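Local coordinates for chorismate mutase protein (Bartonella henselae, PDB 3RMI) that probably catalyses the Claisen rearrangement of chorismate to prephenate, as a dimeric all-helical chorismate mutase whose active-site pocket is shared between its subunits, at residues A[33-38]-A[89-94]; A[42-47]-A[96-101]; A[61-66]-A[82-87]. One frame throughout, in Å; residues are numbered along the deposited sequence.

Overall arrangement
The long N-terminal helix 4-48 supplies the first segments of contacts 1 and 2; helix 56-72 and helix 77-106 then follow. Contact 3 closes the shortest loop, joining residues 61-66 to 82-87 around the turn between the second and third helices, and it is nested inside the loops closed by contacts 1 and 2. Those two cross one another, because helix 77-106 runs roughly with the first helix and meets residues 33-38 before 42-47. Arg35 of contact 1 touches Gln62, Leu84 and Ile87 of contact 3. Together the contacts tie the three helices around one D-malate, and each also touches the second subunit.

Contact 1 (A[33-38]-A[89-94]); sequences AERFRC and KEVVHQ. With MLT (D-malate), chain D; EDO (1,2-ethanediol), chain B.
This contact lies at the malate-bound pocket of an all-helical chorismate mutase dimer, where Arg35 and Phe36 of the long first helix meet Glu90, Val91 and Gln94 of helix 77-106. The short axes come within 11.3 Å, at 39° between their directions; so wide a spacing suits long side chains that bridge the gap. Phe36 does most of this. Its CE1 lies 3.6 Å from Glu90 CG, and the two side chains cross at about a right angle. CG of Glu90 stands anti to the backbone N, bringing its methylene part to the ring. Gln94 OE1 approaches the ring edge in the ring plane, 3.4 Å from Phe36 CD1, where the slightly positive ring hydrogens suit an oxygen; the same OE1 accepts a hydrogen bond from Gln40. One ring face carries O2 of an ethanediol, probably from the crystallisation liquor. Phe79 of the second subunit also meets the ring, so this aromatic residue serves the dimer interface as well.

The two methyls of Val91 divide three neighbours between them. CG2 packs 3.8 Å from Phe36 CE1 and also touches the Arg35 guanidinium, while CG1 faces the ligand. Arginine suits its place because an extended chain carries a flat group with several N-H donors into the pocket. Its NE forms a salt bridge with Asp25 of the second subunit, which probably helps to fix the guanidinium's orientation, and the carboxylate of D-malate meets the guanidinium at its edge, near its plane. Arg18 of the second subunit also hydrogen-bonds this malate, consistent with a shared active site that binds a carboxylate ligand. There a single malate oxygen is gripped by two N-H groups: Arg35 NH1 and Arg35 NH2 each lie 2.8 Å from O5, with N-H...O angles of 138° and 137°.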
loop_
_atom_site.group_PDB
_atom_site.type_symbol
_atom_site.label_atom_id
_atom_site.label_comp_id
_atom_site.label_asym_id
_atom_site.label_seq_id
_atom_site.Cartn_x
_atom_site.Cartn_y
_atom_site.Cartn_z
ATOM N N ALA A 33 -6.245 -3.891 -6.332
ATOM C CA ALA A 33 -7.352 -4.696 -6.819
ATOM C C ALA A 33 -6.840 -5.845 -7.669
ATOM O O ALA A 33 -7.287 -6.969 -7.509
ATOM C CB ALA A 33 -8.344 -3.872 -7.640
ATOM N N GLU A 34 -5.931 -5.571 -8.605
ATOM C CA GLU A 34 -5.418 -6.668 -9.428
ATOM C C GLU A 34 -4.569 -7.645 -8.616
ATOM O O GLU A 34 -4.658 -8.850 -8.828
ATOM C CB GLU A 34 -4.640 -6.163 -10.639
ATOM C CG GLU A 34 -5.531 -5.569 -11.730
ATOM C CD GLU A 34 -6.594 -6.547 -12.246
ATOM O OE1 GLU A 34 -6.265 -7.706 -12.632
ATOM O OE2 GLU A 34 -7.771 -6.138 -12.261
ATOM N N ARG A 35 -3.772 -7.131 -7.687
ATOM C CA ARG A 35 -2.908 -7.988 -6.857
ATOM C C ARG A 35 -3.753 -8.965 -6.071
ATOM O O ARG A 35 -3.391 -10.148 -5.947
ATOM C CB ARG A 35 -2.125 -7.158 -5.861
ATOM C CG ARG A 35 -0.913 -7.897 -5.247
ATOM C CD ARG A 35 -0.405 -7.135 -4.066
ATOM N NE ARG A 35 0.862 -7.620 -3.535
ATOM C CZ ARG A 35 0.998 -8.704 -2.762
ATOM N NH1 ARG A 35 -0.036 -9.485 -2.473
ATOM N NH2 ARG A 35 2.179 -9.024 -2.299
ATOM N N PHE A 36 -4.885 -8.470 -5.540
ATOM C CA PHE A 36 -5.782 -9.317 -4.762
ATOM C C PHE A 36 -6.563 -10.315 -5.639
ATOM O O PHE A 36 -6.914 -11.395 -5.182
ATOM C CB PHE A 36 -6.687 -8.474 -3.852
ATOM C CG PHE A 36 -6.051 -8.167 -2.533
ATOM C CD1 PHE A 36 -6.054 -9.120 -1.515
ATOM C CD2 PHE A 36 -5.345 -6.993 -2.338
ATOM C CE1 PHE A 36 -5.428 -8.867 -0.305
ATOM C CE2 PHE A 36 -4.691 -6.739 -1.127
ATOM C CZ PHE A 36 -4.746 -7.677 -0.117
ATOM N N ARG A 37 -6.810 -9.974 -6.901
ATOM C CA ARG A 37 -7.333 -10.941 -7.833
ATOM C C ARG A 37 -6.339 -12.089 -7.959
ATOM O O ARG A 37 -6.743 -13.236 -7.898
ATOM C CB ARG A 37 -7.654 -10.308 -9.192
ATOM C CG ARG A 37 -9.101 -9.821 -9.241
ATOM C CD ARG A 37 -9.360 -8.610 -10.180
ATOM N NE ARG A 37 -9.339 -8.977 -11.605
ATOM C CZ ARG A 37 -10.379 -9.378 -12.337
ATOM N NH1 ARG A 37 -11.585 -9.496 -11.807
ATOM N NH2 ARG A 37 -10.206 -9.671 -13.623
ATOM N N CYS A 38 -5.046 -11.789 -8.054
ATOM C CA CYS A 38 -4.028 -12.849 -8.157
ATOM C C CYS A 38 -3.905 -13.651 -6.906
ATOM O O CYS A 38 -3.925 -14.861 -6.969
ATOM C CB CYS A 38 -2.648 -12.296 -8.472
ATOM S SG CYS A 38 -2.516 -11.792 -10.129
ATOM N N LYS A 89 -0.316 -9.908 5.428
ATOM C CA LYS A 89 -1.214 -10.262 6.548
ATOM C C LYS A 89 -2.677 -10.361 6.059
ATOM O O LYS A 89 -3.434 -11.252 6.469
ATOM C CB LYS A 89 -1.083 -9.199 7.649
ATOM C CG LYS A 89 -1.586 -9.573 9.028
ATOM C CD LYS A 89 -1.638 -8.336 9.946
ATOM C CE LYS A 89 -2.334 -8.639 11.271
ATOM N NZ LYS A 89 -2.777 -7.358 11.923
ATOM N N GLU A 90 -3.072 -9.463 5.164
ATOM C CA GLU A 90 -4.402 -9.538 4.612
ATOM C C GLU A 90 -4.509 -10.772 3.739
ATOM O O GLU A 90 -5.500 -11.485 3.773
ATOM C CB GLU A 90 -4.695 -8.300 3.789
ATOM C CG GLU A 90 -6.095 -8.272 3.217
ATOM C CD GLU A 90 -7.177 -8.265 4.287
ATOM O OE1 GLU A 90 -6.871 -7.939 5.461
ATOM O OE2 GLU A 90 -8.339 -8.562 3.946
ATOM N N VAL A 91 -3.476 -11.016 2.945
ATOM C CA VAL A 91 -3.470 -12.155 2.021
ATOM C C VAL A 91 -3.590 -13.475 2.776
ATOM O O VAL A 91 -4.348 -14.355 2.380
ATOM C CB VAL A 91 -2.212 -12.163 1.137
ATOM C CG1 VAL A 91 -2.099 -13.483 0.373
ATOM C CG2 VAL A 91 -2.250 -10.977 0.153
ATOM N N VAL A 92 -2.867 -13.590 3.879
ATOM C CA VAL A 92 -2.856 -14.810 4.664
ATOM C C VAL A 92 -4.243 -15.025 5.269
ATOM O O VAL A 92 -4.779 -16.145 5.241
ATOM C CB VAL A 92 -1.730 -14.764 5.738
ATOM C CG1 VAL A 92 -2.020 -15.715 6.848
ATOM C CG2 VAL A 92 -0.364 -15.052 5.095
ATOM N N HIS A 93 -4.843 -13.949 5.787
ATOM C CA HIS A 93 -6.241 -13.989 6.192
ATOM C C HIS A 93 -7.134 -14.489 5.056
ATOM O O HIS A 93 -7.978 -15.365 5.259
ATOM C CB HIS A 93 -6.746 -12.606 6.657
ATOM C CG HIS A 93 -8.209 -12.586 7.025
ATOM N ND1 HIS A 93 -9.138 -11.803 6.369
ATOM C CD2 HIS A 93 -8.903 -13.282 7.961
ATOM C CE1 HIS A 93 -10.336 -12.006 6.892
ATOM N NE2 HIS A 93 -10.219 -12.898 7.859
ATOM N N GLN A 94 -6.967 -13.933 3.859
ATOM C CA GLN A 94 -7.846 -14.308 2.761
ATOM C C GLN A 94 -7.665 -15.761 2.357
ATOM O O GLN A 94 -8.631 -16.428 1.980
ATOM C CB GLN A 94 -7.636 -13.411 1.561
ATOM C CG GLN A 94 -8.484 -12.160 1.609
ATOM C CD GLN A 94 -8.412 -11.353 0.310
ATOM O OE1 GLN A 94 -7.957 -11.852 -0.733
ATOM N NE2 GLN A 94 -8.852 -10.100 0.376
HETATM C C1 MLT D . 1.191 -15.931 -1.526
HETATM O O1 MLT D . 1.293 -17.189 -1.395
HETATM O O2 MLT D . 0.642 -15.382 -0.581
HETATM C C2 MLT D . 1.661 -15.151 -2.734
HETATM O O3 MLT D . 2.712 -15.929 -3.215
HETATM C C3 MLT D . 2.228 -13.730 -2.689
HETATM C C4 MLT D . 1.988 -12.839 -1.453
HETATM O O4 MLT D . 2.353 -13.202 -0.273
HETATM O O5 MLT D . 1.480 -11.690 -1.583
HETATM C C1 EDO B . -10.457 -7.100 -2.215
HETATM O O1 EDO B . -11.571 -6.202 -2.130
HETATM C C2 EDO B . -9.424 -6.668 -1.183
HETATM O O2 EDO B . -9.209 -7.740 -0.263
#

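Contact 2 (A[42-47]-A[96-101]); sequences IGRLKA and EVIAEK. With MLT (D-malate), chain D.
The flat group that Ile98 meets is a backbone one, the carbonyl of Gly43: Ile98 CG2 sits above its plane, 3.7 Å from Gly43 O. Arg44 touches Ile98 through the aliphatic foot of its side chain, its CG lying 4.1 Å from Ile98 CG2, rather than through its guanidinium. Glycine fits here because, with no side chain on Gly43, the branched isoleucine lies against bare backbone. The CG2 methyl of Ile98 is anti to its own backbone N, which turns it onto the Gly43 carbonyl.

One turn on, Ala47 continues the close approach. Its CB lies 4.1 Å from Ile98 CG2 and 4.0 Å from Ala99 CA, and the CA atoms of Ala47 and Ala99 are 5.0 Å apart. Small residues thus let segments 42-47 and 96-101 come close, their axes 8.7 Å apart at 46°.

On another side of the same turns, extended Lys46 reaches D-malate, with NZ 3.0 Å from O1, and Ile42 CD1 packs against the ligand at C2. With no hydrogen bond between the two segments, the junction is apolar in character, held by close van der Waals fit, while the polar end of Lys46 is turned to the ligand pocket, where its NZ hydrogen-bonds both to the malate and to the carbonyl of Pro52.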
loop_
_atom_site.group_PDB
_atom_site.type_symbol
_atom_site.label_atom_id
_atom_site.label_comp_id
_atom_site.label_asym_id
_atom_site.label_seq_id
_atom_site.Cartn_x
_atom_site.Cartn_y
_atom_site.Cartn_z
ATOM N N ILE A 42 -4.411 -17.634 -6.100
ATOM C CA ILE A 42 -3.480 -18.471 -5.326
ATOM C C ILE A 42 -4.200 -19.119 -4.155
ATOM O O ILE A 42 -3.995 -20.293 -3.891
ATOM C CB ILE A 42 -2.222 -17.691 -4.824
ATOM C CG1 ILE A 42 -1.354 -17.278 -6.021
ATOM C CG2 ILE A 42 -1.386 -18.552 -3.816
ATOM C CD1 ILE A 42 -0.157 -16.371 -5.658
ATOM N N GLY A 43 -5.058 -18.375 -3.456
ATOM C CA GLY A 43 -5.798 -18.950 -2.311
ATOM C C GLY A 43 -6.650 -20.170 -2.672
ATOM O O GLY A 43 -6.697 -21.167 -1.915
ATOM N N ARG A 44 -7.308 -20.110 -3.825
ATOM C CA ARG A 44 -8.183 -21.199 -4.284
ATOM C C ARG A 44 -7.340 -22.450 -4.631
ATOM O O ARG A 44 -7.666 -23.581 -4.255
ATOM C CB ARG A 44 -9.036 -20.749 -5.494
ATOM C CG ARG A 44 -10.100 -19.665 -5.145
ATOM C CD ARG A 44 -11.145 -19.461 -6.258
ATOM N NE ARG A 44 -10.521 -18.813 -7.416
ATOM C CZ ARG A 44 -10.333 -17.487 -7.557
ATOM N NH1 ARG A 44 -10.720 -16.624 -6.610
ATOM N NH2 ARG A 44 -9.740 -17.017 -8.654
ATOM N N LEU A 45 -6.248 -22.200 -5.332
ATOM C CA LEU A 45 -5.295 -23.221 -5.688
ATOM C C LEU A 45 -4.720 -23.870 -4.412
ATOM O O LEU A 45 -4.729 -25.099 -4.253
ATOM C CB LEU A 45 -4.210 -22.569 -6.545
ATOM C CG LEU A 45 -3.800 -23.239 -7.855
ATOM C CD1 LEU A 45 -5.014 -23.640 -8.770
ATOM C CD2 LEU A 45 -2.834 -22.325 -8.573
ATOM N N LYS A 46 -4.267 -23.047 -3.471
ATOM C CA LYS A 46 -3.712 -23.596 -2.228
ATOM C C LYS A 46 -4.766 -24.424 -1.517
ATOM O O LYS A 46 -4.468 -25.507 -1.053
ATOM C CB LYS A 46 -3.196 -22.502 -1.286
ATOM C CG LYS A 46 -1.891 -21.795 -1.741
ATOM C CD LYS A 46 -1.427 -20.829 -0.661
ATOM C CE LYS A 46 -0.099 -20.207 -0.970
ATOM N NZ LYS A 46 0.454 -19.520 0.257
ATOM N N ALA A 47 -5.999 -23.932 -1.431
ATOM C CA ALA A 47 -7.056 -24.666 -0.735
ATOM C C ALA A 47 -7.431 -25.999 -1.411
ATOM O O ALA A 47 -7.665 -27.014 -0.712
ATOM C CB ALA A 47 -8.293 -23.793 -0.548
ATOM N N GLU A 96 -6.815 -18.185 4.386
ATOM C CA GLU A 96 -7.500 -18.956 5.416
ATOM C C GLU A 96 -9.021 -18.931 5.230
ATOM O O GLU A 96 -9.680 -19.961 5.427
ATOM C CB GLU A 96 -7.110 -18.455 6.816
ATOM C CG GLU A 96 -5.630 -18.739 7.170
ATOM C CD GLU A 96 -5.129 -18.050 8.452
ATOM O OE1 GLU A 96 -5.770 -17.076 8.948
ATOM O OE2 GLU A 96 -4.063 -18.494 8.950
ATOM N N VAL A 97 -9.578 -17.779 4.841
ATOM C CA VAL A 97 -11.034 -17.679 4.606
ATOM C C VAL A 97 -11.492 -18.558 3.433
ATOM O O VAL A 97 -12.517 -19.240 3.514
ATOM C CB VAL A 97 -11.506 -16.208 4.409
ATOM C CG1 VAL A 97 -12.956 -16.152 3.874
ATOM C CG2 VAL A 97 -11.402 -15.451 5.738
ATOM N N ILE A 98 -10.718 -18.564 2.358
ATOM C CA ILE A 98 -11.013 -19.435 1.231
ATOM C C ILE A 98 -10.966 -20.920 1.640
ATOM O O ILE A 98 -11.820 -21.692 1.213
ATOM C CB ILE A 98 -10.084 -19.113 0.035
ATOM C CG1 ILE A 98 -10.447 -17.721 -0.526
ATOM C CG2 ILE A 98 -10.199 -20.154 -1.049
ATOM C CD1 ILE A 98 -9.281 -16.917 -1.116
ATOM N N ALA A 99 -10.015 -21.307 2.497
ATOM C CA ALA A 99 -9.872 -22.714 2.923
ATOM C C ALA A 99 -11.010 -23.175 3.824
ATOM O O ALA A 99 -11.491 -24.312 3.707
ATOM C CB ALA A 99 -8.542 -22.933 3.628
ATOM N N GLU A 100 -11.419 -22.305 4.741
ATOM C CA GLU A 100 -12.579 -22.576 5.582
ATOM C C GLU A 100 -13.840 -22.741 4.716
ATOM O O GLU A 100 -14.622 -23.653 4.935
ATOM C CB GLU A 100 -12.748 -21.468 6.635
ATOM C CG GLU A 100 -13.850 -21.714 7.677
ATOM C CD GLU A 100 -13.682 -23.027 8.464
ATOM O OE1 GLU A 100 -12.527 -23.467 8.688
ATOM O OE2 GLU A 100 -14.715 -23.618 8.862
ATOM N N LYS A 101 -13.996 -21.884 3.707
ATOM C CA LYS A 101 -15.140 -21.946 2.789
ATOM C C LYS A 101 -15.092 -23.158 1.828
ATOM O O LYS A 101 -16.145 -23.731 1.529
ATOM C CB LYS A 101 -15.318 -20.617 2.026
HETATM C C1 MLT D . 1.191 -15.931 -1.526
HETATM O O1 MLT D . 1.293 -17.189 -1.395
HETATM O O2 MLT D . 0.642 -15.382 -0.581
HETATM C C2 MLT D . 1.661 -15.151 -2.734
HETATM O O3 MLT D . 2.712 -15.929 -3.215
HETATM C C3 MLT D . 2.228 -13.730 -2.689
HETATM C C4 MLT D . 1.988 -12.839 -1.453
HETATM O O4 MLT D . 2.353 -13.202 -0.273
HETATM O O5 MLT D . 1.480 -11.690 -1.583
#

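Contact 3 (A[61-66]-A[82-87]); sequences YQIKRL and KFLKFI. With MLT (D-malate), chain D.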
loop_
_atom_site.group_PDB
_atom_site.type_symbol
_atom_site.label_atom_id
_atom_site.label_comp_id
_atom_site.label_asym_id
_atom_site.label_seq_id
_atom_site.Cartn_x
_atom_site.Cartn_y
_atom_site.Cartn_z
ATOM N N TYR A 61 11.596 -14.435 0.286
ATOM C CA TYR A 61 12.026 -13.963 -1.032
ATOM C C TYR A 61 11.380 -12.604 -1.371
ATOM O O TYR A 61 12.044 -11.682 -1.823
ATOM C CB TYR A 61 11.674 -15.023 -2.108
ATOM C CG TYR A 61 11.804 -14.532 -3.538
ATOM C CD1 TYR A 61 13.057 -14.461 -4.176
ATOM C CD2 TYR A 61 10.680 -14.115 -4.253
ATOM C CE1 TYR A 61 13.171 -13.989 -5.504
ATOM C CE2 TYR A 61 10.792 -13.634 -5.560
ATOM C CZ TYR A 61 12.028 -13.573 -6.178
ATOM O OH TYR A 61 12.106 -13.119 -7.472
ATOM N N GLN A 62 10.081 -12.500 -1.149
ATOM C CA GLN A 62 9.352 -11.289 -1.522
ATOM C C GLN A 62 9.936 -10.102 -0.745
ATOM O O GLN A 62 10.118 -9.038 -1.289
ATOM C CB GLN A 62 7.857 -11.420 -1.219
ATOM C CG GLN A 62 7.049 -12.466 -1.978
ATOM C CD GLN A 62 5.585 -12.434 -1.577
ATOM O OE1 GLN A 62 4.824 -11.614 -2.085
ATOM N NE2 GLN A 62 5.183 -13.304 -0.660
ATOM N N ILE A 63 10.268 -10.319 0.519
ATOM C CA ILE A 63 10.803 -9.271 1.361
ATOM C C ILE A 63 12.217 -8.870 0.935
ATOM O O ILE A 63 12.481 -7.670 0.814
ATOM C CB ILE A 63 10.798 -9.675 2.857
ATOM C CG1 ILE A 63 9.366 -9.655 3.405
ATOM C CG2 ILE A 63 11.665 -8.725 3.683
ATOM C CD1 ILE A 63 9.230 -10.386 4.752
ATOM N N LYS A 64 13.122 -9.836 0.719
ATOM C CA LYS A 64 14.500 -9.494 0.351
ATOM C C LYS A 64 14.464 -8.745 -0.974
ATOM O O LYS A 64 15.112 -7.717 -1.131
ATOM C CB LYS A 64 15.481 -10.716 0.305
ATOM N N ARG A 65 13.667 -9.252 -1.908
ATOM C CA ARG A 65 13.570 -8.658 -3.238
ATOM C C ARG A 65 13.041 -7.230 -3.181
ATOM O O ARG A 65 13.592 -6.339 -3.789
ATOM C CB ARG A 65 12.681 -9.518 -4.108
ATOM C CG ARG A 65 12.491 -9.004 -5.519
ATOM C CD ARG A 65 11.379 -9.789 -6.221
ATOM N NE ARG A 65 10.887 -9.133 -7.432
ATOM C CZ ARG A 65 9.831 -8.322 -7.487
ATOM N NH1 ARG A 65 9.067 -8.012 -6.395
ATOM N NH2 ARG A 65 9.513 -7.820 -8.683
ATOM N N LEU A 66 11.993 -7.004 -2.424
ATOM C CA LEU A 66 11.413 -5.679 -2.394
ATOM C C LEU A 66 12.343 -4.700 -1.682
ATOM O O LEU A 66 12.439 -3.532 -2.051
ATOM C CB LEU A 66 10.015 -5.699 -1.763
ATOM C CG LEU A 66 9.117 -4.543 -2.225
ATOM C CD1 LEU A 66 8.870 -4.643 -3.755
ATOM C CD2 LEU A 66 7.797 -4.523 -1.461
ATOM N N LYS A 82 7.638 -3.131 5.861
ATOM C CA LYS A 82 6.447 -2.875 6.666
ATOM C C LYS A 82 5.197 -2.902 5.787
ATOM O O LYS A 82 4.166 -3.473 6.158
ATOM C CB LYS A 82 6.570 -1.504 7.351
ATOM C CG LYS A 82 5.835 -1.380 8.684
ATOM C CD LYS A 82 6.069 -0.021 9.413
ATOM C CE LYS A 82 4.997 0.183 10.545
ATOM N NZ LYS A 82 5.035 1.505 11.284
ATOM N N PHE A 83 5.301 -2.283 4.613
ATOM C CA PHE A 83 4.189 -2.225 3.658
ATOM C C PHE A 83 3.847 -3.600 3.092
ATOM O O PHE A 83 2.680 -4.008 3.067
ATOM C CB PHE A 83 4.512 -1.249 2.534
ATOM C CG PHE A 83 3.580 -1.349 1.355
ATOM C CD1 PHE A 83 2.280 -0.984 1.458
ATOM C CD2 PHE A 83 4.023 -1.841 0.143
ATOM C CE1 PHE A 83 1.426 -1.103 0.367
ATOM C CE2 PHE A 83 3.174 -1.948 -0.930
ATOM C CZ PHE A 83 1.877 -1.574 -0.805
ATOM N N LEU A 84 4.857 -4.330 2.645
ATOM C CA LEU A 84 4.613 -5.664 2.129
ATOM C C LEU A 84 4.020 -6.585 3.205
ATOM O O LEU A 84 3.094 -7.355 2.935
ATOM C CB LEU A 84 5.900 -6.243 1.572
ATOM C CG LEU A 84 5.875 -7.652 0.986
ATOM C CD1 LEU A 84 4.946 -7.775 -0.222
ATOM C CD2 LEU A 84 7.310 -8.042 0.623
ATOM N N LYS A 85 4.515 -6.485 4.424
ATOM C CA LYS A 85 4.015 -7.324 5.486
ATOM C C LYS A 85 2.566 -7.010 5.807
ATOM O O LYS A 85 1.798 -7.894 6.173
ATOM C CB LYS A 85 4.875 -7.168 6.755
ATOM C CG LYS A 85 6.179 -7.978 6.713
ATOM C CD LYS A 85 6.923 -7.973 8.062
ATOM C CE LYS A 85 7.647 -9.295 8.269
ATOM N NZ LYS A 85 8.816 -9.164 9.206
ATOM N N PHE A 86 2.206 -5.737 5.694
ATOM C CA PHE A 86 0.825 -5.291 5.837
ATOM C C PHE A 86 -0.061 -5.947 4.791
ATOM O O PHE A 86 -1.156 -6.425 5.096
ATOM C CB PHE A 86 0.762 -3.751 5.724
ATOM C CG PHE A 86 -0.629 -3.194 5.732
ATOM C CD1 PHE A 86 -1.297 -2.985 6.942
ATOM C CD2 PHE A 86 -1.270 -2.880 4.543
ATOM C CE1 PHE A 86 -2.578 -2.474 6.969
ATOM C CE2 PHE A 86 -2.567 -2.377 4.548
ATOM C CZ PHE A 86 -3.223 -2.170 5.774
ATOM N N ILE A 87 0.406 -5.975 3.552
ATOM C CA ILE A 87 -0.355 -6.631 2.506
ATOM C C ILE A 87 -0.431 -8.150 2.750
ATOM O O ILE A 87 -1.494 -8.763 2.625
ATOM C CB ILE A 87 0.238 -6.362 1.126
ATOM C CG1 ILE A 87 0.205 -4.865 0.812
ATOM C CG2 ILE A 87 -0.541 -7.087 0.078
ATOM C CD1 ILE A 87 -1.222 -4.297 0.786
HETATM C C1 MLT D . 1.191 -15.931 -1.526
HETATM O O1 MLT D . 1.293 -17.189 -1.395
HETATM O O2 MLT D . 0.642 -15.382 -0.581
HETATM C C2 MLT D . 1.661 -15.151 -2.734
HETATM O O3 MLT D . 2.712 -15.929 -3.215
HETATM C C3 MLT D . 2.228 -13.730 -2.689
HETATM C C4 MLT D . 1.988 -12.839 -1.453
HETATM O O4 MLT D . 2.353 -13.202 -0.273
HETATM O O5 MLT D . 1.480 -11.690 -1.583
#
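Helix segments 61-66 and 82-87 run roughly antiparallel, at 150° with axes 10.2 Å apart, and Ile63 and Leu84 have the nearest CA atoms. Leu84 is the centre of the contact. Its CG is anti to the backbone N (chi1 179°), and the CD2 methyl beyond it presses against the opposite helix, 3.5 Å from Gln62 O and 3.8 Å from Ile63 CG1. Leu66, a turn further along, adds its CD2 at 4.0 Å from Leu84 CB, the two leucines crossing at a slant. Branched aliphatic residues suit this buried seam, since their methyls pack closely against the facing helix and add no polar group needing a partner. Toward the surface, Ile63 CD1 meets Lys85 CE at 4.0 Å: the lysine lends its methylene chain to the apolar layer while its ammonium makes a weak, long ion pair with Glu81.

Gln62 has a foot in both environments. Its CB packs on Leu84 CD2, and the chain, extended beyond CG, carries the amide to the ligand, where NE2 donates to D-malate O4 at 2.9 Å in a nearly straight bond of 165°. Arg35 of the first helix lies against both Gln62 and Leu84, and Asp25 of the second subunit also packs on Leu84. An antiparallel helix pair with an apolar seam and a polar residue turned into the pocket agrees with the helical chorismate mutase fold, whose active site lies among the helices of two subunits.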